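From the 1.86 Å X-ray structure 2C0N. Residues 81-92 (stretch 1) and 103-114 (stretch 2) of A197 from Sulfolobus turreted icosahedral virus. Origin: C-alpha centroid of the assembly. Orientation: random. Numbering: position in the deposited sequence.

Stretch 1, residues 81-92: GYDVVCGYYYLK
Stretch 2 (103-114) DWEKEIFDGEVN

The contact centres on Tyr88, which has the largest area covered by the other stretch. Its backbone is extended (phi/psi -107/131) within a strand that includes residues 84-88. Its CA-to-CB bond points toward stretch 2. With chi1 at m (-78°) and chi2 at -89°, the ring lies beneath Ile108. Ile108 is m,t, with phi/psi -81/132. Ile108 CG2 sits over one face of the Tyr88 ring, 3.8 Å from Tyr88 CE2 and 13° off the ring normal, a CH-pi contact.

A second CH-pi contact joins Leu91 (m,t; phi/psi -70/142) to Trp104 (phi/psi -53/132; chi1 m, chi2 108°). Both CA-to-CB bonds point toward the opposite stretch. Leu91 CD1 lies over one face of the indole, 3.5 Å from Trp104 CD2.

The stretches run in roughly opposite directions, without a regular register. The nearest CA atoms are Leu91 CA and Trp104 CA (8.9 Å), Tyr88 CA and Ile108 CA (7.3 Å), Cys86 CA and Val113 CA (8.7 Å), and Tyr82 CA and Glu112 CA (9.2 Å). The CA-to-CB bond of Cys86 (m; -107/138) points toward stretch 2. Cys86 SG is 4.3 Å from Val113 CG2, a loose apolar contact; Val113 is m, with phi/psi -134/173. Tyr82 (m, chi2 -80°; -72/150) meets Glu112 (t,t; -66/139) at its ring edge, with Tyr82 CE1 4.1 Å from Glu112 CG.

Tyr88 OH donates a hydrogen bond to Phe109 O, 2.7 Å away. The acceptor lies near the plane of the tyrosine ring, at its edge. Phe109 (p, chi2 85°; -153/155) directs its CA-to-CB bond away, yet Tyr88 OH lies over one face of its ring, 3.8 Å from Phe109 CD2.

At the polar edge, one water bridges the stretches. It lies 3.1 Å from Tyr90 OH and accepts from Lys106 NZ at 3.2 Å.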

# COMPACT_ATOMS: atom_id res chain seq x y z
N GLY A 81 6.21 -27.53 -19.42
CA GLY A 81 7.56 -27.81 -18.97
C GLY A 81 8.46 -26.61 -18.89
O GLY A 81 9.65 -26.76 -18.66
N TYR A 82 7.89 -25.42 -19.02
CA TYR A 82 8.68 -24.23 -18.70
C TYR A 82 8.91 -24.07 -17.20
O TYR A 82 8.07 -24.46 -16.38
CB TYR A 82 8.06 -22.99 -19.34
CG TYR A 82 8.22 -23.04 -20.82
CD1 TYR A 82 9.42 -22.68 -21.41
CD2 TYR A 82 7.20 -23.50 -21.62
CE1 TYR A 82 9.60 -22.76 -22.79
CE2 TYR A 82 7.35 -23.58 -23.00
CZ TYR A 82 8.56 -23.21 -23.58
OH TYR A 82 8.71 -23.32 -24.93
N ASP A 83 10.05 -23.47 -16.85
CA ASP A 83 10.35 -23.16 -15.46
C ASP A 83 9.96 -21.75 -15.05
O ASP A 83 9.66 -21.48 -13.88
CB ASP A 83 11.85 -23.39 -15.20
CG ASP A 83 12.29 -24.78 -15.51
OD1 ASP A 83 11.68 -25.70 -14.95
OD2 ASP A 83 13.26 -24.97 -16.31
N VAL A 84 10.02 -20.83 -15.99
CA VAL A 84 9.84 -19.40 -15.69
C VAL A 84 9.02 -18.82 -16.82
O VAL A 84 9.27 -19.12 -18.00
CB VAL A 84 11.18 -18.68 -15.65
CG1 VAL A 84 10.99 -17.15 -15.53
CG2 VAL A 84 12.05 -19.23 -14.52
N VAL A 85 8.03 -18.03 -16.45
CA VAL A 85 7.19 -17.33 -17.41
C VAL A 85 7.33 -15.82 -17.16
O VAL A 85 7.15 -15.36 -16.03
CB VAL A 85 5.74 -17.79 -17.30
CG1 VAL A 85 4.87 -17.02 -18.23
CG2 VAL A 85 5.63 -19.29 -17.60
N CYS A 86 7.69 -15.08 -18.20
CA CYS A 86 8.05 -13.64 -18.11
C CYS A 86 6.95 -12.78 -18.70
O CYS A 86 6.40 -13.12 -19.73
CB CYS A 86 9.29 -13.35 -18.93
SG CYS A 86 10.67 -14.36 -18.46
N GLY A 87 6.65 -11.68 -18.02
CA GLY A 87 5.78 -10.65 -18.55
C GLY A 87 6.52 -9.42 -19.07
O GLY A 87 7.73 -9.17 -18.79
N TYR A 88 5.78 -8.61 -19.78
CA TYR A 88 6.33 -7.45 -20.44
C TYR A 88 6.00 -6.15 -19.83
O TYR A 88 4.84 -5.86 -19.58
CB TYR A 88 5.82 -7.39 -21.88
CG TYR A 88 6.50 -8.33 -22.83
CD1 TYR A 88 7.67 -7.94 -23.52
CD2 TYR A 88 6.00 -9.58 -23.05
CE1 TYR A 88 8.30 -8.78 -24.39
CE2 TYR A 88 6.61 -10.44 -23.95
CZ TYR A 88 7.77 -10.05 -24.61
OH TYR A 88 8.37 -10.88 -25.51
N TYR A 89 7.03 -5.35 -19.62
CA TYR A 89 6.93 -3.92 -19.39
C TYR A 89 8.15 -3.24 -20.03
O TYR A 89 9.18 -3.88 -20.28
CB TYR A 89 6.81 -3.62 -17.91
CG TYR A 89 7.96 -4.12 -17.08
CD1 TYR A 89 7.94 -5.39 -16.52
CD2 TYR A 89 9.07 -3.31 -16.84
CE1 TYR A 89 9.01 -5.86 -15.78
CE2 TYR A 89 10.15 -3.79 -16.07
CZ TYR A 89 10.08 -5.07 -15.55
OH TYR A 89 11.10 -5.58 -14.82
N TYR A 90 8.00 -1.97 -20.36
CA TYR A 90 9.08 -1.18 -20.94
C TYR A 90 10.00 -0.68 -19.85
O TYR A 90 9.56 -0.07 -18.87
CB TYR A 90 8.55 0.01 -21.75
CG TYR A 90 9.49 0.31 -22.88
CD1 TYR A 90 9.42 -0.42 -24.04
CD2 TYR A 90 10.51 1.29 -22.76
CE1 TYR A 90 10.30 -0.22 -25.09
CE2 TYR A 90 11.42 1.50 -23.84
CZ TYR A 90 11.28 0.74 -24.99
OH TYR A 90 12.10 0.88 -26.10
N LEU A 91 11.29 -0.88 -20.06
CA LEU A 91 12.29 -0.51 -19.06
C LEU A 91 12.43 1.00 -18.91
O LEU A 91 12.40 1.76 -19.90
CB LEU A 91 13.64 -1.16 -19.40
CG LEU A 91 13.72 -2.71 -19.46
CD1 LEU A 91 15.03 -3.21 -20.01
CD2 LEU A 91 13.50 -3.31 -18.07
N LYS A 92 12.63 1.43 -17.66
CA LYS A 92 12.88 2.84 -17.33
C LYS A 92 14.29 3.28 -17.70
O LYS A 92 14.60 4.47 -17.66
CB LYS A 92 12.61 3.13 -15.83
CG LYS A 92 11.14 3.41 -15.52
CD LYS A 92 10.85 3.87 -14.14
CE LYS A 92 11.08 2.88 -13.09
NZ LYS A 92 10.61 3.39 -11.77
N ASP A 103 19.66 -9.35 -26.56
CA ASP A 103 19.58 -8.08 -25.86
C ASP A 103 18.12 -7.82 -25.44
O ASP A 103 17.23 -8.60 -25.79
CB ASP A 103 20.10 -6.96 -26.76
CG ASP A 103 20.33 -5.66 -26.01
OD1 ASP A 103 20.36 -5.66 -24.75
OD2 ASP A 103 20.48 -4.62 -26.71
N TRP A 104 17.88 -6.75 -24.69
CA TRP A 104 16.52 -6.37 -24.31
C TRP A 104 15.71 -6.31 -25.59
O TRP A 104 16.17 -5.76 -26.58
CB TRP A 104 16.47 -5.05 -23.54
CG TRP A 104 17.27 -5.11 -22.31
CD1 TRP A 104 18.47 -4.49 -22.09
CD2 TRP A 104 17.00 -5.90 -21.14
NE1 TRP A 104 18.93 -4.82 -20.83
CE2 TRP A 104 18.05 -5.69 -20.24
CE3 TRP A 104 15.94 -6.74 -20.76
CZ2 TRP A 104 18.09 -6.29 -18.98
CZ3 TRP A 104 15.97 -7.34 -19.52
CH2 TRP A 104 17.05 -7.12 -18.64
N GLU A 105 14.55 -6.94 -25.59
CA GLU A 105 13.71 -7.00 -26.78
C GLU A 105 13.16 -5.64 -27.15
O GLU A 105 12.86 -4.83 -26.28
CB GLU A 105 12.57 -7.99 -26.60
CG GLU A 105 13.03 -9.44 -26.47
CD GLU A 105 13.80 -9.93 -27.67
OE1 GLU A 105 13.38 -9.58 -28.79
OE2 GLU A 105 14.80 -10.68 -27.50
N LYS A 106 13.06 -5.40 -28.45
CA LYS A 106 12.52 -4.13 -28.95
C LYS A 106 11.00 -4.20 -29.14
O LYS A 106 10.31 -3.19 -29.11
CB LYS A 106 13.23 -3.74 -30.25
CG LYS A 106 14.71 -3.46 -30.04
CD LYS A 106 14.96 -2.14 -29.27
CE LYS A 106 16.27 -1.46 -29.76
NZ LYS A 106 16.49 -0.03 -29.23
N GLU A 107 10.47 -5.41 -29.30
CA GLU A 107 9.05 -5.62 -29.55
C GLU A 107 8.52 -6.81 -28.71
O GLU A 107 9.28 -7.71 -28.33
CB GLU A 107 8.80 -5.86 -31.05
CG GLU A 107 9.21 -4.70 -32.00
CD GLU A 107 8.43 -3.38 -31.72
OE1 GLU A 107 7.37 -3.44 -31.05
OE2 GLU A 107 8.87 -2.28 -32.18
N ILE A 108 7.21 -6.80 -28.46
CA ILE A 108 6.53 -7.83 -27.69
C ILE A 108 6.24 -9.04 -28.56
O ILE A 108 5.75 -8.90 -29.65
CB ILE A 108 5.19 -7.30 -27.10
CG1 ILE A 108 5.48 -6.15 -26.14
CG2 ILE A 108 4.46 -8.39 -26.35
CD1 ILE A 108 4.25 -5.35 -25.70
N PHE A 109 6.57 -10.23 -28.06
CA PHE A 109 6.20 -11.47 -28.76
C PHE A 109 6.06 -12.63 -27.77
O PHE A 109 6.66 -12.61 -26.64
CB PHE A 109 7.25 -11.82 -29.82
CG PHE A 109 8.59 -12.13 -29.24
CD1 PHE A 109 8.88 -13.40 -28.80
CD2 PHE A 109 9.53 -11.14 -29.09
CE1 PHE A 109 10.11 -13.70 -28.24
CE2 PHE A 109 10.76 -11.43 -28.52
CZ PHE A 109 11.04 -12.70 -28.10
N ASP A 110 5.26 -13.63 -28.19
CA ASP A 110 5.17 -14.89 -27.48
C ASP A 110 6.26 -15.79 -27.97
O ASP A 110 6.31 -16.10 -29.15
CB ASP A 110 3.87 -15.64 -27.76
CG ASP A 110 2.70 -15.05 -27.06
OD1 ASP A 110 2.67 -15.07 -25.82
OD2 ASP A 110 1.78 -14.56 -27.78
N GLY A 111 7.12 -16.23 -27.06
CA GLY A 111 8.19 -17.10 -27.46
C GLY A 111 9.14 -17.40 -26.32
O GLY A 111 9.08 -16.79 -25.27
N GLU A 112 9.98 -18.40 -26.54
CA GLU A 112 11.07 -18.72 -25.63
C GLU A 112 12.09 -17.58 -25.61
O GLU A 112 12.42 -17.01 -26.65
CB GLU A 112 11.74 -20.06 -26.03
CG GLU A 112 12.47 -20.70 -24.83
CD GLU A 112 13.25 -21.92 -25.16
OE1 GLU A 112 12.87 -22.64 -26.14
OE2 GLU A 112 14.25 -22.15 -24.43
N VAL A 113 12.59 -17.26 -24.42
CA VAL A 113 13.61 -16.21 -24.27
C VAL A 113 14.73 -16.70 -23.34
O VAL A 113 14.60 -17.77 -22.76
CB VAL A 113 13.00 -14.88 -23.70
CG1 VAL A 113 11.99 -14.27 -24.68
CG2 VAL A 113 12.35 -15.09 -22.34
N ASN A 114 15.81 -15.94 -23.20
CA ASN A 114 16.91 -16.30 -22.27
C ASN A 114 16.67 -15.84 -20.83
O ASN A 114 17.06 -16.50 -19.87
CB ASN A 114 18.26 -15.77 -22.80
CG ASN A 114 18.78 -16.54 -24.00
OD1 ASN A 114 18.93 -17.77 -23.94
ND2 ASN A 114 19.08 -15.83 -25.08
O HOH W 1 15.13 1.20 -26.62